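Polyhedrin (Orgyia pseudotsugata cypovirus 5, PDB 5A8U) builds the crystalline occlusion bodies, or polyhedra, that shield cypovirus particles from the outside environment until insect larvae ingest them. Local coordinates at residues Gly41-Ala55 and Ser216-Glu230. Sequence-based numbering, arbitrary orientation.
Sequences GVVQVYNWQGTEVIA and SLISFPTFSTAYVNE
V45 O takes two donors from the facing strand: the hydroxyl S224 OG at 2.8 Å, tilted 22° from the carbonyl plane, and a longer, bent bond from T225 N (141° at the hydrogen, 3.2 Å). With OG anti to its own backbone N (chi1 -177°), the S224 hydroxyl reaches across to V45 O and at the same time sits over one face of the Y46 ring, OG 3.2 Å from Y46 CE1. N70 contributes a further hydrogen bond to that hydroxyl. The return bond, V45 N to T225 O, is nearly straight at 2.8 Å; V43-Y227 and N47-F223, the next hydrogen-bonded pairs on either side, have two bonds each. Strand 223-227 thereby forms one border of the chain's large sheet. V43, V45, N47, T225, F223 and Y227 share one face, where V45 CG1 and N47 CB lie at the edge of the F223 ring; helix 230-241 packs on V43 and Y227. Past the ladder, T222 CG2 stands over the five-membered ring of W48, 3.7 Å from its centroid, a CH-pi contact. Here a water links Q49 N to F220 O, and the F220 ring lies obliquely against G50 CA and T51 CG2. L217 CD1 rests on V53 CG1 and A55 CB, beside I218 of the third subunit. Direct backbone bonds thus fix the strand register, whereas water and apolar contacts join the preceding loop, next to the trimer interface.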
ATOM      1  N   GLY A  41     -25.300   4.620 -12.334  1.00  5.37           N
ATOM      2  CA  GLY A  41     -25.786   4.951 -11.001  1.00  6.78           C
ATOM      3  C   GLY A  41     -24.923   4.372  -9.889  1.00  5.74           C
ATOM      4  O   GLY A  41     -25.057   4.758  -8.733  1.00  4.34           O
ATOM      5  N   VAL A  42     -24.053   3.420 -10.213  1.00  3.26           N
ATOM      6  CA  VAL A  42     -23.191   2.830  -9.193  1.00  5.83           C
ATOM      7  C   VAL A  42     -22.317   3.910  -8.543  1.00  5.74           C
ATOM      8  O   VAL A  42     -21.867   4.855  -9.211  1.00  4.97           O
ATOM      9  CB  VAL A  42     -22.299   1.710  -9.794  1.00  3.74           C
ATOM     10  CG1 VAL A  42     -21.164   1.315  -8.828  1.00  6.57           C
ATOM     11  CG2 VAL A  42     -23.158   0.506 -10.179  1.00  6.41           C
ATOM     12  N   VAL A  43     -22.110   3.792  -7.231  1.00  5.55           N
ATOM     13  CA  VAL A  43     -21.070   4.597  -6.587  1.00  5.43           C
ATOM     14  C   VAL A  43     -20.040   3.666  -5.974  1.00  7.31           C
ATOM     15  O   VAL A  43     -20.398   2.655  -5.352  1.00  8.69           O
ATOM     16  CB  VAL A  43     -21.625   5.626  -5.547  1.00  4.98           C
ATOM     17  CG1 VAL A  43     -22.413   6.730  -6.254  1.00  8.57           C
ATOM     18  CG2 VAL A  43     -22.471   4.948  -4.468  1.00  8.06           C
ATOM     19  N   GLN A  44     -18.763   3.976  -6.195  1.00  4.51           N
ATOM     20  CA  GLN A  44     -17.696   3.193  -5.587  1.00  4.78           C
ATOM     21  C   GLN A  44     -17.034   4.038  -4.524  1.00  5.67           C
ATOM     22  O   GLN A  44     -16.622   5.169  -4.790  1.00  6.43           O
ATOM     23  CB  GLN A  44     -16.662   2.733  -6.625  1.00  4.43           C
ATOM     24  CG  GLN A  44     -15.625   1.772  -6.022  1.00  5.67           C
ATOM     25  CD  GLN A  44     -14.765   1.084  -7.074  1.00  7.91           C
ATOM     26  OE1 GLN A  44     -14.252  -0.013  -6.826  1.00 10.95           O
ATOM     27  NE2 GLN A  44     -14.597   1.716  -8.245  1.00  8.80           N
ATOM     28  N   VAL A  45     -16.918   3.466  -3.329  1.00  3.04           N
ATOM     29  CA  VAL A  45     -16.452   4.174  -2.145  1.00  4.36           C
ATOM     30  C   VAL A  45     -15.093   3.653  -1.704  1.00  5.75           C
ATOM     31  O   VAL A  45     -14.873   2.444  -1.624  1.00  5.39           O
ATOM     32  CB  VAL A  45     -17.432   3.947  -0.981  1.00  4.98           C
ATOM     33  CG1 VAL A  45     -16.931   4.623   0.327  1.00  7.01           C
ATOM     34  CG2 VAL A  45     -18.848   4.431  -1.384  1.00  7.04           C
ATOM     35  N   TYR A  46     -14.190   4.580  -1.416  1.00  4.79           N
ATOM     36  CA  TYR A  46     -12.951   4.275  -0.718  1.00  6.01           C
ATOM     37  C   TYR A  46     -12.864   5.216   0.464  1.00  6.80           C
ATOM     38  O   TYR A  46     -12.969   6.429   0.294  1.00  5.71           O
ATOM     39  CB  TYR A  46     -11.745   4.532  -1.628  1.00  5.13           C
ATOM     40  CG  TYR A  46     -11.642   3.588  -2.806  1.00  5.01           C
ATOM     41  CD1 TYR A  46     -11.009   2.352  -2.673  1.00  7.59           C
ATOM     42  CD2 TYR A  46     -12.186   3.928  -4.040  1.00  5.64           C
ATOM     43  CE1 TYR A  46     -10.918   1.481  -3.762  1.00  7.24           C
ATOM     44  CE2 TYR A  46     -12.099   3.075  -5.116  1.00  5.33           C
ATOM     45  CZ  TYR A  46     -11.480   1.850  -4.967  1.00  7.09           C
ATOM     46  OH  TYR A  46     -11.380   0.996  -6.044  1.00  8.94           O
ATOM     47  N   ASN A  47     -12.685   4.655   1.659  1.00  5.27           N
ATOM     48  CA  ASN A  47     -12.617   5.412   2.904  1.00  5.97           C
ATOM     49  C   ASN A  47     -11.327   5.107   3.674  1.00  8.04           C
ATOM     50  O   ASN A  47     -11.091   3.976   4.083  1.00  8.16           O
ATOM     51  CB  ASN A  47     -13.873   5.148   3.757  1.00  5.63           C
ATOM     52  CG  ASN A  47     -13.743   5.663   5.188  1.00  9.21           C
ATOM     53  OD1 ASN A  47     -13.705   4.880   6.131  1.00 12.41           O
ATOM     54  ND2 ASN A  47     -13.650   6.983   5.349  1.00  7.78           N
ATOM     55  N   TRP A  48     -10.481   6.124   3.811  1.00  7.47           N
ATOM     56  CA  TRP A  48      -9.245   6.044   4.604  1.00  8.09           C
ATOM     57  C   TRP A  48      -9.429   6.727   5.968  1.00  7.53           C
ATOM     58  O   TRP A  48     -10.135   7.726   6.075  1.00  9.31           O
ATOM     59  CB  TRP A  48      -8.106   6.752   3.878  1.00  5.79           C
ATOM     60  CG  TRP A  48      -7.637   6.169   2.575  1.00  9.84           C
ATOM     61  CD1 TRP A  48      -6.525   5.397   2.372  1.00 15.52           C
ATOM     62  CD2 TRP A  48      -8.207   6.396   1.277  1.00  7.94           C
ATOM     63  NE1 TRP A  48      -6.387   5.107   1.031  1.00 11.58           N
ATOM     64  CE2 TRP A  48      -7.413   5.701   0.343  1.00 11.33           C
ATOM     65  CE3 TRP A  48      -9.327   7.096   0.821  1.00  8.39           C
ATOM     66  CZ2 TRP A  48      -7.704   5.697  -1.024  1.00  9.34           C
ATOM     67  CZ3 TRP A  48      -9.610   7.095  -0.538  1.00  9.10           C
ATOM     68  CH2 TRP A  48      -8.802   6.402  -1.442  1.00  7.85           C
ATOM     69  N   GLN A  49      -8.776   6.201   7.008  1.00  8.38           N
ATOM     70  CA  GLN A  49      -8.813   6.826   8.322  1.00  9.13           C
ATOM     71  C   GLN A  49      -7.383   6.998   8.813  1.00  8.73           C
ATOM     72  O   GLN A  49      -6.480   6.289   8.371  1.00  7.81           O
ATOM     73  CB  GLN A  49      -9.551   5.938   9.328  1.00  9.78           C
ATOM     74  CG  GLN A  49     -10.956   5.555   8.951  1.00 21.19           C
ATOM     75  CD  GLN A  49     -11.583   4.633   9.978  1.00 23.35           C
ATOM     76  OE1 GLN A  49     -11.688   4.984  11.164  1.00 16.56           O
ATOM     77  NE2 GLN A  49     -11.990   3.439   9.534  1.00 16.02           N
ATOM     78  N   GLY A  50      -7.173   7.934   9.730  1.00  8.10           N
ATOM     79  CA  GLY A  50      -5.853   8.123  10.314  1.00  6.27           C
ATOM     80  C   GLY A  50      -5.957   9.082  11.486  1.00  7.56           C
ATOM     81  O   GLY A  50      -7.027   9.584  11.776  1.00  7.75           O
ATOM     82  N   THR A  51      -4.843   9.327  12.163  1.00  4.23           N
ATOM     83  CA  THR A  51      -4.854  10.192  13.328  1.00  6.87           C
ATOM     84  C   THR A  51      -4.194  11.536  13.026  1.00 10.72           C
ATOM     85  O   THR A  51      -4.772  12.572  13.306  1.00  8.99           O
ATOM     86  CB  THR A  51      -4.137   9.519  14.490  1.00  8.75           C
ATOM     87  OG1 THR A  51      -2.916   8.931  14.007  1.00  7.47           O
ATOM     88  CG2 THR A  51      -5.025   8.439  15.084  1.00  8.95           C
ATOM     89  N   GLU A  52      -3.001  11.517  12.434  1.00  6.75           N
ATOM     90  CA  GLU A  52      -2.224  12.741  12.220  1.00  3.68           C
ATOM     91  C   GLU A  52      -2.143  13.101  10.749  1.00  6.52           C
ATOM     92  O   GLU A  52      -2.062  14.272  10.374  1.00  5.10           O
ATOM     93  CB  GLU A  52      -0.784  12.532  12.723  1.00  4.29           C
ATOM     94  CG  GLU A  52      -0.651  12.355  14.232  1.00  7.38           C
ATOM     95  CD  GLU A  52      -0.723  13.645  15.026  1.00 11.24           C
ATOM     96  OE1 GLU A  52      -0.763  14.760  14.447  1.00  8.50           O
ATOM     97  OE2 GLU A  52      -0.718  13.535  16.269  1.00  7.59           O
ATOM     98  N   VAL A  53      -2.113  12.073   9.914  1.00  7.84           N
ATOM     99  CA  VAL A  53      -1.947  12.275   8.495  1.00  8.76           C
ATOM    100  C   VAL A  53      -2.728  11.193   7.768  1.00 10.88           C
ATOM    101  O   VAL A  53      -2.807  10.033   8.199  1.00 11.32           O
ATOM    102  CB  VAL A  53      -0.465  12.224   8.110  1.00  7.24           C
ATOM    103  CG1 VAL A  53       0.110  10.850   8.400  1.00  7.57           C
ATOM    104  CG2 VAL A  53      -0.266  12.591   6.642  1.00 11.00           C
ATOM    105  N   ILE A  54      -3.354  11.589   6.682  1.00  6.12           N
ATOM    106  CA  ILE A  54      -4.027  10.619   5.856  1.00  5.49           C
ATOM    107  C   ILE A  54      -3.639  10.902   4.409  1.00  7.26           C
ATOM    108  O   ILE A  54      -3.842  12.000   3.909  1.00  9.62           O
ATOM    109  CB  ILE A  54      -5.531  10.680   6.106  1.00  9.94           C
ATOM    110  CG1 ILE A  54      -6.239   9.519   5.431  1.00 13.43           C
ATOM    111  CG2 ILE A  54      -6.089  11.962   5.616  1.00 18.31           C
ATOM    112  CD1 ILE A  54      -7.656   9.388   5.925  1.00 23.53           C
ATOM    113  N   ALA A  55      -3.062   9.897   3.759  1.00  6.56           N
ATOM    114  CA  ALA A  55      -2.465  10.058   2.448  1.00  5.72           C
ATOM    115  C   ALA A  55      -2.797   8.807   1.662  1.00  6.78           C
ATOM    116  O   ALA A  55      -2.933   7.726   2.232  1.00  8.10           O
ATOM    117  CB  ALA A  55      -0.950  10.202   2.572  1.00  7.38           C
ATOM    118  N   SER A 216       1.384   5.355  11.662  1.00  6.23           N
ATOM    119  CA  SER A 216      -0.034   5.682  11.488  1.00  6.85           C
ATOM    120  C   SER A 216      -0.427   5.838  10.015  1.00  5.48           C
ATOM    121  O   SER A 216      -1.602   5.793   9.670  1.00  6.95           O
ATOM    122  CB  SER A 216      -0.367   6.968  12.244  1.00  7.13           C
ATOM    123  OG  SER A 216       0.126   8.098  11.540  1.00  7.12           O
ATOM    124  N   LEU A 217       0.558   6.052   9.151  1.00  6.06           N
ATOM    125  CA  LEU A 217       0.290   6.272   7.723  1.00  6.81           C
ATOM    126  C   LEU A 217      -0.432   5.077   7.078  1.00  8.65           C
ATOM    127  O   LEU A 217      -1.234   5.259   6.158  1.00  7.25           O
ATOM    128  CB  LEU A 217       1.603   6.566   6.970  1.00  7.42           C
ATOM    129  CG  LEU A 217       1.486   6.996   5.508  1.00  8.62           C
ATOM    130  CD1 LEU A 217       0.854   8.388   5.418  1.00  6.00           C
ATOM    131  CD2 LEU A 217       2.842   6.997   4.810  1.00  8.57           C
ATOM    132  N   ILE A 218      -0.160   3.866   7.573  1.00  5.67           N
ATOM    133  CA  ILE A 218      -0.698   2.664   6.951  1.00  7.70           C
ATOM    134  C   ILE A 218      -1.287   1.644   7.916  1.00  8.88           C
ATOM    135  O   ILE A 218      -1.528   0.515   7.521  1.00  6.68           O
ATOM    136  CB  ILE A 218       0.369   1.953   6.040  1.00  7.29           C
ATOM    137  CG1 ILE A 218       1.544   1.407   6.858  1.00  8.95           C
ATOM    138  CG2 ILE A 218       0.877   2.907   4.969  1.00  7.94           C
ATOM    139  CD1 ILE A 218       2.553   0.665   5.993  1.00 11.17           C
ATOM    140  N   SER A 219      -1.512   2.028   9.173  1.00  6.17           N
ATOM    141  CA  SER A 219      -1.984   1.063  10.170  1.00  5.67           C
ATOM    142  C   SER A 219      -3.501   1.113  10.414  1.00  5.05           C
ATOM    143  O   SER A 219      -3.995   0.615  11.441  1.00  7.78           O
ATOM    144  CB  SER A 219      -1.234   1.238  11.493  1.00  5.60           C
ATOM    145  OG  SER A 219      -1.490   2.527  12.034  1.00  5.53           O
ATOM    146  N   PHE A 220      -4.233   1.707   9.477  1.00  4.53           N
ATOM    147  CA  PHE A 220      -5.695   1.704   9.552  1.00  6.41           C
ATOM    148  C   PHE A 220      -6.230   1.160   8.259  1.00  6.53           C
ATOM    149  O   PHE A 220      -5.832   1.623   7.188  1.00  9.49           O
ATOM    150  CB  PHE A 220      -6.231   3.119   9.802  1.00  8.84           C
ATOM    151  CG  PHE A 220      -5.761   3.711  11.097  1.00  6.89           C
ATOM    152  CD1 PHE A 220      -6.427   3.431  12.276  1.00  9.00           C
ATOM    153  CD2 PHE A 220      -4.618   4.515  11.148  1.00  8.03           C
ATOM    154  CE1 PHE A 220      -5.976   3.970  13.499  1.00 10.37           C
ATOM    155  CE2 PHE A 220      -4.178   5.060  12.351  1.00  9.91           C
ATOM    156  CZ  PHE A 220      -4.853   4.781  13.522  1.00  9.22           C
ATOM    157  N   PRO A 221      -7.133   0.175   8.335  1.00  7.10           N
ATOM    158  CA  PRO A 221      -7.625  -0.446   7.097  1.00  6.97           C
ATOM    159  C   PRO A 221      -8.385   0.565   6.255  1.00  7.41           C
ATOM    160  O   PRO A 221      -9.038   1.456   6.801  1.00  9.16           O
ATOM    161  CB  PRO A 221      -8.577  -1.542   7.609  1.00  9.22           C
ATOM    162  CG  PRO A 221      -9.019  -1.061   8.962  1.00  9.78           C
ATOM    163  CD  PRO A 221      -7.805  -0.368   9.534  1.00  9.91           C
ATOM    164  N   THR A 222      -8.278   0.434   4.934  1.00  7.14           N
ATOM    165  CA  THR A 222      -9.068   1.244   4.005  1.00  8.37           C
ATOM    166  C   THR A 222     -10.336   0.492   3.622  1.00  8.03           C
ATOM    167  O   THR A 222     -10.274  -0.611   3.083  1.00 14.10           O
ATOM    168  CB  THR A 222      -8.264   1.561   2.727  1.00 11.86           C
ATOM    169  OG1 THR A 222      -7.018   2.164   3.094  1.00 12.70           O
ATOM    170  CG2 THR A 222      -9.049   2.512   1.799  1.00 13.99           C
ATOM    171  N   PHE A 223     -11.484   1.088   3.908  1.00  5.86           N
ATOM    172  CA  PHE A 223     -12.757   0.481   3.562  1.00  6.97           C
ATOM    173  C   PHE A 223     -13.073   0.746   2.096  1.00  7.37           C
ATOM    174  O   PHE A 223     -12.867   1.854   1.588  1.00  7.21           O
ATOM    175  CB  PHE A 223     -13.881   1.052   4.421  1.00  6.53           C
ATOM    176  CG  PHE A 223     -15.249   0.683   3.926  1.00  7.81           C
ATOM    177  CD1 PHE A 223     -15.828  -0.524   4.294  1.00 10.18           C
ATOM    178  CD2 PHE A 223     -15.931   1.511   3.040  1.00  8.45           C
ATOM    179  CE1 PHE A 223     -17.086  -0.883   3.805  1.00 10.65           C
ATOM    180  CE2 PHE A 223     -17.186   1.159   2.560  1.00  7.67           C
ATOM    181  CZ  PHE A 223     -17.762  -0.032   2.946  1.00  7.03           C
ATOM    182  N   SER A 224     -13.589  -0.266   1.410  1.00  4.67           N
ATOM    183  CA  SER A 224     -14.056  -0.021   0.066  1.00  6.41           C
ATOM    184  C   SER A 224     -15.197  -0.948  -0.305  1.00  5.33           C
ATOM    185  O   SER A 224     -15.183  -2.136   0.025  1.00  4.61           O
ATOM    186  CB  SER A 224     -12.911  -0.203  -0.933  1.00  6.39           C
ATOM    187  OG  SER A 224     -13.367   0.105  -2.240  1.00  5.91           O
ATOM    188  N   THR A 225     -16.178  -0.402  -1.006  1.00  4.90           N
ATOM    189  CA  THR A 225     -17.198  -1.243  -1.634  1.00  5.41           C
ATOM    190  C   THR A 225     -17.820  -0.455  -2.768  1.00  6.63           C
ATOM    191  O   THR A 225     -17.546   0.738  -2.924  1.00  6.31           O
ATOM    192  CB  THR A 225     -18.314  -1.687  -0.645  1.00  7.94           C
ATOM    193  OG1 THR A 225     -19.062  -2.759  -1.242  1.00  8.52           O
ATOM    194  CG2 THR A 225     -19.256  -0.537  -0.321  1.00  8.07           C
ATOM    195  N   ALA A 226     -18.639  -1.124  -3.568  1.00  5.20           N
ATOM    196  CA  ALA A 226     -19.457  -0.415  -4.540  1.00  4.67           C
ATOM    197  C   ALA A 226     -20.913  -0.693  -4.225  1.00  4.60           C
ATOM    198  O   ALA A 226     -21.270  -1.816  -3.853  1.00  6.13           O
ATOM    199  CB  ALA A 226     -19.127  -0.857  -5.955  1.00  7.53           C
ATOM    200  N   TYR A 227     -21.737   0.339  -4.368  1.00  4.11           N
ATOM    201  CA  TYR A 227     -23.166   0.260  -4.096  1.00  4.90           C
ATOM    202  C   TYR A 227     -23.951   0.522  -5.376  1.00  4.94           C
ATOM    203  O   TYR A 227     -23.531   1.314  -6.225  1.00  4.15           O
ATOM    204  CB  TYR A 227     -23.579   1.299  -3.042  1.00  4.42           C
ATOM    205  CG  TYR A 227     -23.279   0.871  -1.632  1.00  5.46           C
ATOM    206  CD1 TYR A 227     -24.042  -0.120  -1.029  1.00  4.62           C
ATOM    207  CD2 TYR A 227     -22.241   1.439  -0.911  1.00  6.51           C
ATOM    208  CE1 TYR A 227     -23.782  -0.554   0.269  1.00  8.32           C
ATOM    209  CE2 TYR A 227     -21.971   1.020   0.401  1.00  4.38           C
ATOM    210  CZ  TYR A 227     -22.746   0.019   0.978  1.00  8.39           C
ATOM    211  OH  TYR A 227     -22.509  -0.433   2.265  1.00 10.67           O
ATOM    212  N   VAL A 228     -25.106  -0.130  -5.490  1.00  4.33           N
ATOM    213  CA  VAL A 228     -25.965   0.011  -6.666  1.00  4.28           C
ATOM    214  C   VAL A 228     -26.383   1.471  -6.939  1.00  5.15           C
ATOM    215  O   VAL A 228     -26.486   1.894  -8.092  1.00  5.71           O
ATOM    216  CB  VAL A 228     -27.209  -0.911  -6.561  1.00  4.84           C
ATOM    217  CG1 VAL A 228     -28.109  -0.472  -5.408  1.00  6.99           C
ATOM    218  CG2 VAL A 228     -27.969  -0.936  -7.894  1.00  9.04           C
ATOM    219  N   ASN A 229     -26.621   2.232  -5.879  1.00  3.98           N
ATOM    220  CA  ASN A 229     -26.856   3.662  -6.033  1.00  4.78           C
ATOM    221  C   ASN A 229     -26.496   4.437  -4.790  1.00  5.75           C
ATOM    222  O   ASN A 229     -26.211   3.850  -3.737  1.00  5.99           O
ATOM    223  CB  ASN A 229     -28.278   3.991  -6.529  1.00  4.17           C
ATOM    224  CG  ASN A 229     -29.377   3.681  -5.523  1.00  5.61           C
ATOM    225  OD1 ASN A 229     -29.140   3.515  -4.328  1.00  6.97           O
ATOM    226  ND2 ASN A 229     -30.613   3.660  -6.011  1.00  5.97           N
ATOM    227  N   GLU A 230     -26.503   5.758  -4.923  1.00  5.45           N
ATOM    228  CA  GLU A 230     -26.155   6.632  -3.821  1.00  5.10           C
ATOM    229  C   GLU A 230     -27.122   6.463  -2.650  1.00  8.49           C
ATOM    230  O   GLU A 230     -26.720   6.534  -1.495  1.00  6.88           O
ATOM    231  CB  GLU A 230     -26.140   8.080  -4.329  1.00  8.75           C
ATOM    232  CG  GLU A 230     -26.155   9.156  -3.267  1.00 15.06           C
ATOM    233  CD  GLU A 230     -26.072  10.530  -3.901  1.00  9.54           C
ATOM    234  OE1 GLU A 230     -27.129  11.095  -4.256  1.00 12.36           O
ATOM    235  OE2 GLU A 230     -24.938  11.001  -4.099  1.00 12.12           O
TER
HETATM  236  O   HOH W   1     -26.518   6.802  -7.758  1.00  6.80           O
HETATM  237  O   HOH W   2     -11.737   2.786   6.911  1.00 18.45           O
HETATM  238  O   HOH W   3      -7.157   3.877   5.826  1.00 10.58           O
HETATM  239  O   HOH W   4      -3.749   6.112   7.925  1.00 21.96           O
HETATM  240  O   HOH W   5      -2.283   9.185  10.665  1.00  8.21           O
HETATM  241  O   HOH W   6      -2.903   7.178   5.190  1.00 13.42           O